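Local atomic coordinates of 3-hydroxyisobutyrate dehydrogenase family protein (Geobacter sulfurreducens, PDB entry 3PDU), a protein that binds NADP+ and acts as a beta-hydroxyacid dehydrogenase with succinic semialdehyde reductase activity, probably interconverting succinic semialdehyde and gamma-hydroxybutyrate. Residues E53-C58 with E83-G88; G90-S95 with Q141-D146; Y4-L9 with G14-N19; A66-A71 with D99-A104. All coordinates share one frame; numbering follows the deposited sequence. Where two conformers were deposited one is given.

Interaction 1: E53-C58 with E83-G88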
# COMPACT_ATOMS: atom_id res chain seq x y z
N GLU A 53 -21.97 -35.64 19.40
CA GLU A 53 -22.93 -35.88 20.48
C GLU A 53 -23.94 -34.74 20.59
O GLU A 53 -25.13 -34.98 20.80
CB GLU A 53 -22.21 -36.08 21.82
CG GLU A 53 -23.18 -36.37 22.97
CD GLU A 53 -22.55 -36.24 24.35
OE1 GLU A 53 -21.32 -36.46 24.48
OE2 GLU A 53 -23.28 -35.93 25.31
N VAL A 54 -23.47 -33.51 20.43
CA VAL A 54 -24.38 -32.37 20.51
C VAL A 54 -25.41 -32.41 19.37
O VAL A 54 -26.61 -32.25 19.60
CB VAL A 54 -23.61 -31.05 20.47
CG1 VAL A 54 -24.58 -29.86 20.43
CG2 VAL A 54 -22.66 -30.93 21.68
N CYS A 55 -24.93 -32.62 18.15
CA CYS A 55 -25.81 -32.51 16.98
C CYS A 55 -26.78 -33.69 16.83
O CYS A 55 -27.82 -33.58 16.18
CB CYS A 55 -24.98 -32.33 15.70
SG CYS A 55 -24.13 -30.73 15.64
N ALA A 56 -26.43 -34.82 17.44
CA ALA A 56 -27.33 -35.96 17.49
C ALA A 56 -28.48 -35.71 18.47
O ALA A 56 -29.58 -36.20 18.29
CB ALA A 56 -26.56 -37.23 17.88
N ALA A 57 -28.21 -34.92 19.51
CA ALA A 57 -29.18 -34.79 20.60
C ALA A 57 -30.00 -33.49 20.59
O ALA A 57 -31.07 -33.43 21.19
CB ALA A 57 -28.48 -34.95 21.94
N CYS A 58 -29.50 -32.46 19.92
CA CYS A 58 -30.12 -31.13 20.02
C CYS A 58 -30.86 -30.72 18.74
O CYS A 58 -30.38 -30.95 17.64
CB CYS A 58 -29.06 -30.09 20.35
SG CYS A 58 -28.28 -30.35 21.95
N GLU A 83 -21.24 -36.37 11.82
CA GLU A 83 -21.44 -37.70 12.39
C GLU A 83 -22.66 -37.76 13.30
O GLU A 83 -23.08 -38.84 13.72
CB GLU A 83 -20.20 -38.16 13.17
CG GLU A 83 -18.95 -38.31 12.31
CD GLU A 83 -17.81 -39.03 13.03
OE1 GLU A 83 -17.98 -39.38 14.22
OE2 GLU A 83 -16.75 -39.24 12.41
N GLY A 84 -23.23 -36.61 13.62
CA GLY A 84 -24.41 -36.57 14.48
C GLY A 84 -25.65 -35.91 13.88
O GLY A 84 -26.76 -36.31 14.20
N ILE A 85 -25.46 -34.91 13.03
CA ILE A 85 -26.60 -34.16 12.48
C ILE A 85 -27.45 -35.03 11.57
O ILE A 85 -26.96 -35.99 10.98
CB ILE A 85 -26.15 -32.90 11.70
CG1 ILE A 85 -27.29 -31.89 11.60
CG2 ILE A 85 -25.62 -33.29 10.32
CD1 ILE A 85 -27.48 -31.04 12.83
N GLY A 86 -28.74 -34.72 11.47
CA GLY A 86 -29.66 -35.49 10.64
C GLY A 86 -31.10 -35.26 11.07
O GLY A 86 -31.35 -34.43 11.95
N GLY A 87 -32.03 -35.96 10.44
CA GLY A 87 -33.43 -35.93 10.83
C GLY A 87 -34.05 -34.55 10.97
O GLY A 87 -34.92 -34.35 11.81
N GLY A 88 -33.61 -33.60 10.15
CA GLY A 88 -34.16 -32.26 10.20
C GLY A 88 -33.53 -31.35 11.25
O GLY A 88 -33.90 -30.18 11.37

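Interaction 2: G90-S95 with Q141-D146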
# COMPACT_ATOMS: atom_id res chain seq x y z
N GLY A 90 -31.04 -28.82 13.11
CA GLY A 90 -30.40 -27.66 12.51
C GLY A 90 -29.00 -27.37 12.99
O GLY A 90 -28.65 -27.61 14.15
N TYR A 91 -28.19 -26.81 12.11
CA TYR A 91 -26.85 -26.36 12.46
C TYR A 91 -26.72 -24.91 12.02
O TYR A 91 -26.94 -24.61 10.85
CB TYR A 91 -25.80 -27.23 11.77
CG TYR A 91 -24.38 -26.95 12.21
CD1 TYR A 91 -24.02 -27.08 13.54
CD2 TYR A 91 -23.40 -26.57 11.29
CE1 TYR A 91 -22.72 -26.83 13.96
CE2 TYR A 91 -22.09 -26.32 11.71
CZ TYR A 91 -21.77 -26.45 13.05
OH TYR A 91 -20.48 -26.21 13.49
N ILE A 92 -26.44 -24.01 12.96
CA ILE A 92 -26.33 -22.59 12.66
C ILE A 92 -24.91 -22.16 12.97
O ILE A 92 -24.52 -22.06 14.13
CB ILE A 92 -27.31 -21.74 13.50
CG1 ILE A 92 -28.75 -22.19 13.26
CG2 ILE A 92 -27.12 -20.26 13.21
CD1 ILE A 92 -29.79 -21.43 14.07
N ASP A 93 -24.12 -21.94 11.93
CA ASP A 93 -22.72 -21.58 12.14
C ASP A 93 -22.61 -20.07 12.15
O ASP A 93 -22.84 -19.40 11.14
CB ASP A 93 -21.82 -22.21 11.07
CG ASP A 93 -20.34 -22.21 11.47
OD1 ASP A 93 -19.98 -21.54 12.47
OD2 ASP A 93 -19.53 -22.87 10.79
N MET A 94 -22.27 -19.52 13.31
CA MET A 94 -22.20 -18.08 13.48
C MET A 94 -20.75 -17.58 13.43
O MET A 94 -20.49 -16.39 13.63
CB MET A 94 -22.88 -17.68 14.79
CG MET A 94 -24.35 -18.12 14.81
SD MET A 94 -25.31 -17.56 16.24
CE MET A 94 -25.76 -15.91 15.75
N SER A 95 -19.83 -18.50 13.15
CA SER A 95 -18.41 -18.18 12.98
C SER A 95 -18.21 -17.25 11.78
O SER A 95 -18.91 -17.36 10.77
CB SER A 95 -17.61 -19.46 12.70
OG SER A 95 -17.89 -20.48 13.64
N GLN A 141 -34.68 -21.10 5.45
CA GLN A 141 -35.67 -20.18 6.01
C GLN A 141 -36.46 -20.76 7.19
O GLN A 141 -36.75 -20.05 8.15
CB GLN A 141 -36.65 -19.70 4.92
CG GLN A 141 -36.19 -18.47 4.17
CD GLN A 141 -36.65 -17.17 4.83
OE1 GLN A 141 -37.10 -17.17 5.98
NE2 GLN A 141 -36.54 -16.06 4.10
N SER A 142 -36.81 -22.04 7.11
CA SER A 142 -37.51 -22.68 8.22
C SER A 142 -36.64 -22.70 9.47
O SER A 142 -37.14 -22.53 10.59
CB SER A 142 -37.97 -24.10 7.85
OG SER A 142 -36.87 -25.01 7.79
N LEU A 143 -35.34 -22.88 9.30
CA LEU A 143 -34.44 -22.87 10.46
C LEU A 143 -34.29 -21.45 11.03
O LEU A 143 -34.27 -21.25 12.25
CB LEU A 143 -33.07 -23.46 10.11
CG LEU A 143 -31.98 -23.49 11.21
CD1 LEU A 143 -32.49 -24.15 12.50
CD2 LEU A 143 -30.73 -24.21 10.69
N PHE A 144 -34.17 -20.46 10.15
CA PHE A 144 -34.16 -19.06 10.58
C PHE A 144 -35.38 -18.79 11.47
O PHE A 144 -35.28 -18.20 12.55
CB PHE A 144 -34.14 -18.15 9.35
CG PHE A 144 -34.13 -16.68 9.67
CD1 PHE A 144 -32.95 -16.04 10.02
CD2 PHE A 144 -35.30 -15.93 9.62
CE1 PHE A 144 -32.93 -14.67 10.32
CE2 PHE A 144 -35.30 -14.57 9.92
CZ PHE A 144 -34.11 -13.95 10.27
N THR A 145 -36.55 -19.23 11.01
CA THR A 145 -37.79 -19.01 11.75
C THR A 145 -37.78 -19.74 13.10
O THR A 145 -38.09 -19.14 14.13
CB THR A 145 -39.01 -19.46 10.91
OG1 THR A 145 -39.13 -18.62 9.76
CG2 THR A 145 -40.29 -19.36 11.72
N ASP A 146 -37.41 -21.02 13.08
CA ASP A 146 -37.36 -21.85 14.28
C ASP A 146 -36.43 -21.30 15.36
O ASP A 146 -36.65 -21.51 16.56
CB ASP A 146 -36.91 -23.29 13.93
CG ASP A 146 -38.01 -24.10 13.26
OD1 ASP A 146 -39.18 -23.65 13.25
OD2 ASP A 146 -37.71 -25.20 12.74

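Interaction 3: Y4-L9 with G14-N19. With NAP (NADP nicotinamide-adenine-dinucleotide phosphate), chain I.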
# COMPACT_ATOMS: atom_id res chain seq x y z
N TYR A 4 -31.30 -26.88 22.53
CA TYR A 4 -30.22 -26.17 21.86
C TYR A 4 -28.84 -26.72 22.18
O TYR A 4 -28.57 -27.15 23.31
CB TYR A 4 -30.27 -24.68 22.24
CG TYR A 4 -31.34 -23.92 21.51
CD1 TYR A 4 -31.06 -23.34 20.28
CD2 TYR A 4 -32.62 -23.79 22.03
CE1 TYR A 4 -32.02 -22.64 19.59
CE2 TYR A 4 -33.60 -23.09 21.33
CZ TYR A 4 -33.27 -22.52 20.11
OH TYR A 4 -34.20 -21.81 19.38
N GLY A 5 -27.97 -26.71 21.17
CA GLY A 5 -26.57 -27.06 21.32
C GLY A 5 -25.71 -25.83 21.04
O GLY A 5 -26.13 -24.92 20.34
N PHE A 6 -24.51 -25.80 21.61
CA PHE A 6 -23.59 -24.70 21.37
C PHE A 6 -22.14 -25.18 21.38
O PHE A 6 -21.66 -25.76 22.37
CB PHE A 6 -23.80 -23.58 22.41
CG PHE A 6 -23.35 -22.24 21.93
CD1 PHE A 6 -24.28 -21.25 21.62
CD2 PHE A 6 -22.00 -21.96 21.76
CE1 PHE A 6 -23.86 -20.00 21.17
CE2 PHE A 6 -21.58 -20.73 21.30
CZ PHE A 6 -22.51 -19.74 21.01
N LEU A 7 -21.45 -24.96 20.26
CA LEU A 7 -20.06 -25.39 20.08
C LEU A 7 -19.15 -24.18 19.99
O LEU A 7 -19.38 -23.29 19.16
CB LEU A 7 -19.92 -26.19 18.78
CG LEU A 7 -20.97 -27.27 18.48
CD1 LEU A 7 -20.71 -27.93 17.12
CD2 LEU A 7 -21.01 -28.31 19.60
N GLY A 8 -18.11 -24.12 20.82
CA GLY A 8 -17.16 -23.03 20.75
C GLY A 8 -17.46 -21.97 21.80
O GLY A 8 -18.29 -21.08 21.58
N LEU A 9 -16.82 -22.08 22.95
CA LEU A 9 -17.08 -21.17 24.07
C LEU A 9 -15.91 -20.23 24.23
O LEU A 9 -15.16 -20.31 25.20
CB LEU A 9 -17.30 -21.98 25.36
CG LEU A 9 -18.49 -22.95 25.25
CD1 LEU A 9 -18.55 -23.86 26.48
CD2 LEU A 9 -19.80 -22.20 25.05
N GLY A 14 -18.88 -17.90 24.72
CA GLY A 14 -19.17 -18.00 26.14
C GLY A 14 -20.40 -17.17 26.51
O GLY A 14 -21.39 -17.71 27.01
N PRO A 15 -20.34 -15.85 26.28
CA PRO A 15 -21.45 -14.95 26.61
C PRO A 15 -22.73 -15.30 25.84
O PRO A 15 -23.83 -15.17 26.38
CB PRO A 15 -20.95 -13.57 26.17
CG PRO A 15 -19.47 -13.69 26.08
CD PRO A 15 -19.11 -15.13 25.89
N MET A 16 -22.58 -15.73 24.59
CA MET A 16 -23.74 -16.09 23.77
C MET A 16 -24.42 -17.33 24.33
O MET A 16 -25.64 -17.35 24.51
CB MET A 16 -23.35 -16.31 22.30
CG MET A 16 -22.94 -15.03 21.58
SD MET A 16 -22.07 -15.37 20.05
CE MET A 16 -23.36 -15.99 18.96
N ALA A 17 -23.63 -18.36 24.62
CA ALA A 17 -24.19 -19.57 25.22
C ALA A 17 -24.87 -19.24 26.56
O ALA A 17 -25.95 -19.74 26.86
CB ALA A 17 -23.12 -20.65 25.39
N ALA A 18 -24.23 -18.37 27.35
CA ALA A 18 -24.77 -17.98 28.65
C ALA A 18 -26.11 -17.26 28.52
O ALA A 18 -27.01 -17.44 29.34
CB ALA A 18 -23.77 -17.10 29.40
N ASN A 19 -26.24 -16.42 27.49
CA ASN A 19 -27.51 -15.76 27.21
C ASN A 19 -28.65 -16.75 26.95
O ASN A 19 -29.78 -16.52 27.37
CB ASN A 19 -27.37 -14.78 26.05
CG ASN A 19 -26.76 -13.48 26.47
OD1 ASN A 19 -26.73 -13.17 27.66
ND2 ASN A 19 -26.27 -12.69 25.51
PA NAP I . -11.89 -16.89 20.40
O1A NAP I . -10.51 -16.92 19.90
O2A NAP I . -12.01 -16.37 21.78
O5B NAP I . -12.60 -18.31 20.28
C5B NAP I . -12.42 -19.19 19.20
C4B NAP I . -13.21 -20.46 19.51
O4B NAP I . -12.97 -21.41 18.47
C3B NAP I . -12.78 -21.14 20.81
O3B NAP I . -13.91 -21.79 21.35
C2B NAP I . -11.79 -22.19 20.34
O2B NAP I . -11.68 -23.34 21.14
C1B NAP I . -12.45 -22.58 19.03
N9A NAP I . -11.52 -23.22 18.10
C8A NAP I . -10.45 -22.67 17.45
N7A NAP I . -9.89 -23.64 16.67
C5A NAP I . -10.60 -24.78 16.82
C6A NAP I . -10.48 -26.05 16.26
N6A NAP I . -9.50 -26.31 15.38
N1A NAP I . -11.38 -27.02 16.63
C2A NAP I . -12.39 -26.75 17.53
N3A NAP I . -12.51 -25.49 18.07
C4A NAP I . -11.62 -24.53 17.72
O3 NAP I . -12.69 -16.01 19.33
PN NAP I . -14.05 -15.17 19.39
O1N NAP I . -13.70 -13.75 19.55
O2N NAP I . -15.01 -15.87 20.29
O5D NAP I . -14.48 -15.39 17.86
C5D NAP I . -15.27 -16.47 17.42
C4D NAP I . -15.76 -16.10 16.02
O4D NAP I . -16.57 -14.94 16.10
C3D NAP I . -14.59 -15.72 15.11
O3D NAP I . -14.93 -16.11 13.79
C2D NAP I . -14.55 -14.21 15.17
O2D NAP I . -13.97 -13.63 14.01
C1D NAP I . -16.04 -13.93 15.27
N1N NAP I . -16.43 -12.64 15.84
C2N NAP I . -15.77 -12.12 16.92
C3N NAP I . -16.18 -10.90 17.47
C7N NAP I . -15.49 -10.31 18.68
O7N NAP I . -15.68 -8.96 18.94
N7N NAP I . -14.70 -11.05 19.47
C4N NAP I . -17.27 -10.24 16.91
C5N NAP I . -17.96 -10.79 15.83
C6N NAP I . -17.53 -12.01 15.31
P2B NAP I . -10.55 -23.43 22.29
O1X NAP I . -10.28 -24.89 22.45
O2X NAP I . -9.33 -22.65 21.84
O3X NAP I . -11.08 -22.82 23.55

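Interaction 4: A66-A71 with D99-A104. With NAP (NADP nicotinamide-adenine-dinucleotide phosphate), chain I.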
# COMPACT_ATOMS: atom_id res chain seq x y z
N ALA A 66 -13.31 -20.04 15.71
CA ALA A 66 -12.30 -19.04 15.36
C ALA A 66 -12.30 -18.63 13.88
O ALA A 66 -12.29 -17.45 13.55
CB ALA A 66 -10.91 -19.53 15.76
N ASP A 67 -12.28 -19.62 12.99
CA ASP A 67 -11.94 -19.34 11.60
C ASP A 67 -12.35 -20.49 10.68
O ASP A 67 -12.86 -21.51 11.15
CB ASP A 67 -10.44 -19.01 11.48
CG ASP A 67 -9.54 -20.16 11.95
OD1 ASP A 67 -10.02 -21.28 12.20
OD2 ASP A 67 -8.31 -19.92 12.07
N PRO A 68 -12.14 -20.33 9.36
CA PRO A 68 -12.55 -21.40 8.46
C PRO A 68 -11.93 -22.75 8.82
O PRO A 68 -12.62 -23.76 8.71
CB PRO A 68 -12.04 -20.91 7.10
CG PRO A 68 -12.14 -19.42 7.21
CD PRO A 68 -11.73 -19.11 8.63
N ALA A 69 -10.66 -22.78 9.22
CA ALA A 69 -10.05 -24.06 9.58
C ALA A 69 -10.79 -24.71 10.74
O ALA A 69 -11.07 -25.92 10.71
CB ALA A 69 -8.57 -23.87 9.90
N ALA A 70 -11.09 -23.93 11.77
CA ALA A 70 -11.83 -24.46 12.93
C ALA A 70 -13.23 -24.94 12.52
O ALA A 70 -13.67 -26.02 12.94
CB ALA A 70 -11.93 -23.42 14.04
N ALA A 71 -13.92 -24.12 11.73
CA ALA A 71 -15.28 -24.45 11.30
C ALA A 71 -15.29 -25.75 10.51
O ALA A 71 -16.18 -26.58 10.67
CB ALA A 71 -15.87 -23.32 10.45
N ASP A 99 -17.28 -17.46 2.26
CA ASP A 99 -18.48 -18.01 1.66
C ASP A 99 -18.27 -19.41 1.08
O ASP A 99 -19.21 -20.19 0.99
CB ASP A 99 -19.08 -17.07 0.60
CG ASP A 99 -18.07 -16.62 -0.45
OD1 ASP A 99 -16.87 -16.54 -0.16
OD2 ASP A 99 -18.50 -16.32 -1.59
N GLU A 100 -17.04 -19.74 0.68
CA GLU A 100 -16.80 -21.09 0.17
C GLU A 100 -16.88 -22.13 1.29
O GLU A 100 -17.41 -23.23 1.10
CB GLU A 100 -15.47 -21.17 -0.60
CG GLU A 100 -15.47 -20.23 -1.82
CD GLU A 100 -14.41 -20.57 -2.86
OE1 GLU A 100 -13.23 -20.78 -2.49
OE2 GLU A 100 -14.75 -20.59 -4.06
N THR A 101 -16.39 -21.77 2.47
CA THR A 101 -16.48 -22.63 3.65
C THR A 101 -17.93 -22.83 4.11
O THR A 101 -18.38 -23.97 4.30
CB THR A 101 -15.61 -22.07 4.81
OG1 THR A 101 -14.23 -22.16 4.46
CG2 THR A 101 -15.84 -22.84 6.12
N SER A 102 -18.67 -21.74 4.28
CA SER A 102 -20.06 -21.87 4.71
C SER A 102 -20.89 -22.67 3.69
O SER A 102 -21.72 -23.49 4.08
CB SER A 102 -20.69 -20.52 5.05
OG SER A 102 -20.78 -19.69 3.90
N THR A 103 -20.66 -22.45 2.40
CA THR A 103 -21.37 -23.21 1.37
C THR A 103 -21.07 -24.69 1.48
O THR A 103 -21.99 -25.52 1.42
CB THR A 103 -21.04 -22.72 -0.05
OG1 THR A 103 -21.55 -21.40 -0.24
CG2 THR A 103 -21.68 -23.65 -1.09
N ALA A 104 -19.80 -25.03 1.65
CA ALA A 104 -19.38 -26.44 1.74
C ALA A 104 -19.96 -27.13 2.99
O ALA A 104 -20.41 -28.28 2.93
CB ALA A 104 -17.86 -26.57 1.72
PA NAP I . -11.89 -16.89 20.40
O1A NAP I . -10.51 -16.92 19.90
O2A NAP I . -12.01 -16.37 21.78
O5B NAP I . -12.60 -18.31 20.28
C5B NAP I . -12.42 -19.19 19.20
C4B NAP I . -13.21 -20.46 19.51
O4B NAP I . -12.97 -21.41 18.47
C3B NAP I . -12.78 -21.14 20.81
O3B NAP I . -13.91 -21.79 21.35
C2B NAP I . -11.79 -22.19 20.34
O2B NAP I . -11.68 -23.34 21.14
C1B NAP I . -12.45 -22.58 19.03
N9A NAP I . -11.52 -23.22 18.10
C8A NAP I . -10.45 -22.67 17.45
N7A NAP I . -9.89 -23.64 16.67
C5A NAP I . -10.60 -24.78 16.82
C6A NAP I . -10.48 -26.05 16.26
N6A NAP I . -9.50 -26.31 15.38
N1A NAP I . -11.38 -27.02 16.63
C2A NAP I . -12.39 -26.75 17.53
N3A NAP I . -12.51 -25.49 18.07
C4A NAP I . -11.62 -24.53 17.72
O3 NAP I . -12.69 -16.01 19.33
PN NAP I . -14.05 -15.17 19.39
O1N NAP I . -13.70 -13.75 19.55
O2N NAP I . -15.01 -15.87 20.29
O5D NAP I . -14.48 -15.39 17.86
C5D NAP I . -15.27 -16.47 17.42
C4D NAP I . -15.76 -16.10 16.02
O4D NAP I . -16.57 -14.94 16.10
C3D NAP I . -14.59 -15.72 15.11
O3D NAP I . -14.93 -16.11 13.79
C2D NAP I . -14.55 -14.21 15.17
O2D NAP I . -13.97 -13.63 14.01
C1D NAP I . -16.04 -13.93 15.27
N1N NAP I . -16.43 -12.64 15.84
C2N NAP I . -15.77 -12.12 16.92
C3N NAP I . -16.18 -10.90 17.47
C7N NAP I . -15.49 -10.31 18.68
O7N NAP I . -15.68 -8.96 18.94
N7N NAP I . -14.70 -11.05 19.47
C4N NAP I . -17.27 -10.24 16.91
C5N NAP I . -17.96 -10.79 15.83
C6N NAP I . -17.53 -12.01 15.31
P2B NAP I . -10.55 -23.43 22.29
O1X NAP I . -10.28 -24.89 22.45
O2X NAP I . -9.33 -22.65 21.84
O3X NAP I . -11.08 -22.82 23.55

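Interaction 1: E53-C58 with E83-G88
Cys55, on the last turn of helix 51-57, lies against Gly84 and Ile85 of the loop that leads into strand 90-93. Its CB, which points at the loop, stops 3.7 Å from Ile85 N, and a side chain this small suits so close and buried a spot. Ile85 sends its CB away from the helix; with CG1 anti to the backbone N (chi1 -159°) and a bend at chi2, isoleucine is long enough for CD1 to return to 4.0 Å from Cys55 CB. In the Rossmann-type half of this enzyme, helix 51-57 precedes strand 60-63, and the loop brings the chain back toward the neighbouring parallel strand 90-93. Gly84 suits the closest point between them, since a side chain here would be driven into Ala56 N. Without one, the CA atoms of Ala56 and Gly84 come to 4.2 Å, and Ala56 CA offers a CA-H...O contact to Gly84 O at 3.4 Å. Two carbonyl oxygens, Cys55 O and Gly84 O, also come near each other, and Arg89 reconciles them: its NE bonds to the first and its NH2 to the second. The Ala56 side lies open to solvent.

Interaction 2: G90-S95 with Q141-D146
Leu143, reaching from helix 141-146 to strand 90-93, sets its two methyls on Gly90, Tyr91 and Ile92. The branch CD2 does most of the touching: it lies 3.8 Å from Ile92 CG1, equally far from the backbone oxygen Tyr91 O, and 3.9 Å from Gly90 CA. The other methyl, CD1, is a little farther from that CA, at 4.1 Å, and meets the end of Ile92. With CG placed opposite the backbone N (chi1 179°), the fork of Leu143 points from the helix to the strand. Glycine fits position 90 because a CB there would collide with Leu143 CD1. The helix packs across one face of the mixed sheet of the nucleotide-binding domain, its axis turned 81° from strand 90-93 and 9.6 Å from it at closest approach. Cutting Leu143 back to an alanine is likely to leave a gap beside Gly90 and to deprive the Ile92 side chain of its cover from this helix. The packing is confined to this buried apolar patch, which Leu117 and Phe151 extend. On the solvent side of the helix, Gln141, Ser142, Thr145 and Asp146 are exposed and polar: Thr145 OG1 turns back to Gln141 O at 3.2 Å, joining the backbone N of the same threonine on that oxygen from the opposite face of its plane, while Asp146 forms a salt bridge with Arg115.

Interaction 3: Y4-L9 with G14-N19
A chi1 of -156° turns the Phe6 ring away from its own backbone N and carries it from strand 4-7 against helix 13-23, where Ala17 and Met16 receive it. The methyl of Ala17 sits over one ring face in a CH-pi contact, its CB 4.0 Å from the ring centroid and 15° off the normal. Met16 approaches obliquely, with its CB 3.8 Å from Phe6 CZ. Leu9 differs: its CG stands opposite the carbonyl carbon (chi1 -60°), and although its CB does not aim at the helix, the end of the chain comes near, CD2 lying 3.7 Å from Ala17 CB. The same small methyl meets the ring face and, from a different direction, the leucine branch; alanine lets the helix sit close to the sheet here. A leucine in place of Phe6 would probably lose the flat surface under the Ala17 methyl and leave Met16 CB with less to rest on. Where the chain turns, Gly8 has backbone angles that call for glycine, and Gly14, in the first turn of the helix, brings its N to 3.8 Å from Leu9 CA. Beside this turn lies the bound NADP: its ribose oxygen O3B is 3.3 Å from Leu9 N, an amide whose hydrogen bond goes to Asn31 OD1; Asn31 OD1 and Met12 N in turn bond to the cofactor. Strand, tight turn and helix, with strand 27-30 to follow, form the first beta-alpha-beta unit of a Rossmann fold, and Gly8, Gly10 and Gly13 are consistent with the GxGxxG dinucleotide-binding signature.

Interaction 4: A66-A71 with D99-A104
This is a small, buried helix-to-helix contact in the nucleotide-binding domain, joining the first turn of helix 68-76 to the first turn of helix 99-111. Thr101 carries it from one side. Its OG1 stands opposite the carbonyl carbon (chi1 -67°), which places it by Pro68, 3.7 Å from CB of that proline, while its methyl CG2 faces the methyl of Ala71 at a looser 4.4 Å. Threonine suits the place because its hydroxyl can pack on Pro68 while bonding to Asp98 OD1 and to Arg72 NE of the facing helix, and its methyl lies loosely by Ala71. Pro68 suits a first helical turn, where the backbone N needs no partner within the helix. Just before it, Asp67 is the N-cap: its OD1, met nearly head-on, accepts from Ala70 N at 2.9 Å with an N-H...O angle of 164°. That bond fixes the start of a helix whose other side serves the cofactor. Ala70 CB lies 3.3 Å from N7A of the NADP adenine, close enough that a small residue suits the place, and Ala66 N makes a weak bond to the ribose oxygen O4B. Around the pair, Val97 packs on both Pro68 and Ala71, and helix 234-251 closes over the outside, with Leu243 on Pro68 and Leu247 on Asp99; strand 90-93 lies between the two helices in the chain.

Overall arrangement
Interactions 1, 2 and 3 form a continuous body of packing around the parallel strands. Val54 of interaction 1 meets Gly5 of interaction 3 (CG1 to CA, 3.5 Å), Ile85 reaches Gly90 of interaction 2 (CD1 to O, 3.9 Å), and Met94 touches Met16 (SD to CE, 3.7 Å). Interaction 4 joins through interaction 2 alone, where Asp93 OD2 lies 3.7 Å from Ala71 CB. It and interaction 3 do not touch, their nearest atoms being about 7 Å apart, yet both meet the same NADP: the turn of 4-9 at the adenosine ribose, 66-71 at the adenine and both riboses. Interaction 1 stands farther off, with the Cys55 side chain about 13 Å from the cofactor.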